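Local coordinates for 1,3,6,8-tetrahydroxynaphthalene synthase (Streptomyces coelicolor, PDB 1U0M), which catalyses the iterative condensation of five malonyl-CoA units and the Claisen and aldol cyclisations that yield 1,3,6,8-tetrahydroxynaphthalene, a precursor of melanin, at the interface of chains A and B. Coordinates in Å, arbitrary orientation; residue numbers count along the deposited sequence, not the author numbering. Chains: chain A/B, putative polyketide synthase.

The interface of chains A and B. Residues chain A 127, 134-136; chain B 220-222, 224.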
# COMPACT_ATOMS: atom_id res chain seq x y z
N ILE A 127 -13.70 -7.78 -5.54
CA ILE A 127 -14.32 -7.39 -6.79
C ILE A 127 -14.99 -8.62 -7.41
O ILE A 127 -16.13 -8.55 -7.88
CB ILE A 127 -13.26 -6.80 -7.75
CG1 ILE A 127 -12.84 -5.44 -7.21
CG2 ILE A 127 -13.81 -6.71 -9.18
CD1 ILE A 127 -11.54 -4.96 -7.77
N SER A 134 -15.86 -4.47 -12.73
CA SER A 134 -14.63 -5.11 -13.20
C SER A 134 -13.57 -4.05 -13.54
O SER A 134 -12.47 -4.38 -13.98
CB SER A 134 -14.94 -5.97 -14.43
OG SER A 134 -13.96 -6.97 -14.63
N THR A 135 -13.92 -2.79 -13.30
CA THR A 135 -13.05 -1.65 -13.57
C THR A 135 -12.65 -0.89 -12.32
O THR A 135 -11.90 0.08 -12.39
CB THR A 135 -13.73 -0.65 -14.54
OG1 THR A 135 -15.00 -0.25 -14.00
CG2 THR A 135 -13.95 -1.28 -15.88
N THR A 136 -13.17 -1.32 -11.17
CA THR A 136 -12.88 -0.66 -9.89
C THR A 136 -11.39 -0.62 -9.63
O THR A 136 -10.70 -1.62 -9.77
CB THR A 136 -13.54 -1.40 -8.71
OG1 THR A 136 -14.83 -1.88 -9.10
CG2 THR A 136 -13.68 -0.47 -7.52
N SER B 220 -8.47 1.22 -15.33
CA SER B 220 -8.03 -0.04 -14.75
C SER B 220 -8.97 -1.19 -15.06
O SER B 220 -10.17 -0.99 -15.26
CB SER B 220 -7.89 0.08 -13.23
OG SER B 220 -7.68 -1.20 -12.65
N TYR B 221 -8.42 -2.40 -15.09
CA TYR B 221 -9.20 -3.59 -15.38
C TYR B 221 -8.72 -4.80 -14.57
O TYR B 221 -7.53 -4.96 -14.33
CB TYR B 221 -9.14 -3.91 -16.88
CG TYR B 221 -9.88 -5.16 -17.26
CD1 TYR B 221 -9.24 -6.40 -17.28
CD2 TYR B 221 -11.25 -5.13 -17.57
CE1 TYR B 221 -9.93 -7.57 -17.59
CE2 TYR B 221 -11.95 -6.29 -17.88
CZ TYR B 221 -11.28 -7.51 -17.88
OH TYR B 221 -11.97 -8.67 -18.17
N LEU B 222 -9.66 -5.64 -14.16
CA LEU B 222 -9.35 -6.82 -13.36
C LEU B 222 -9.90 -8.08 -14.02
O LEU B 222 -11.11 -8.27 -14.07
CB LEU B 222 -9.96 -6.66 -11.96
CG LEU B 222 -9.68 -7.63 -10.80
CD1 LEU B 222 -10.39 -8.95 -11.02
CD2 LEU B 222 -8.18 -7.83 -10.64
N PRO B 224 -11.38 -11.39 -14.30
CA PRO B 224 -12.18 -12.20 -13.39
C PRO B 224 -11.62 -13.57 -13.04
O PRO B 224 -11.04 -14.26 -13.88
CB PRO B 224 -13.51 -12.33 -14.12
CG PRO B 224 -13.59 -11.06 -14.90
CD PRO B 224 -12.19 -10.94 -15.45
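A:Ser134 carries its hydroxyl OG anti to the backbone N (chi1 -159°), a torsion that swings it towards B:Leu222 and B:Tyr221, while B:Tyr221 holds its CG likewise anti to its own N, with the ring turned (chi2 -90°) to leave the serine hydroxyl above the plane of one face, just beyond its CE2 rim. The case illustrates how a patch of a dimer interface can rest mainly on main-chain polar groups, with side chains filling in around them. The short loop of chain A that leads into strand 137-141 lies alongside strand 218-222 of chain B. There the carbonyl O of A:Ser134 accepts a hydrogen bond from the amide N of B:Leu222 at 3.1 Å, with 148° at the hydrogen. The same residue returns a second, weak bond: its OG donates to the carbonyl O of B:Leu222 at 3.2 Å. The firmer amide bond, helped by the weak hydroxyl one, probably helps set the register of loop against strand. The contacts around this pair are van der Waals ones. The ring carbon CE2 of B:Tyr221 approaches A:Ser134 OG to 3.9 Å, and CG of B:Pro224 lies 4.1 Å from the same hydroxyl oxygen, so the serine tip is bordered by carbon as well as by its acceptor. Further along the strand, the carbonyl O of B:Ser220 faces A:Thr135, with the threonine CA at 3.4 Å and its methyl CG2 at 3.8 Å. At the other flank, CD1 of A:Ile127, reaching out from helix 122-129, stands 4.4 Å from the branch carbon CG of B:Leu222, a loose apolar approach. The centre of the patch is about 28 Å from the active-site cysteine A:Cys146, so its part is probably architectural: repeated by the two-fold axis, it helps join the two thiolase-fold subunits into the homodimer.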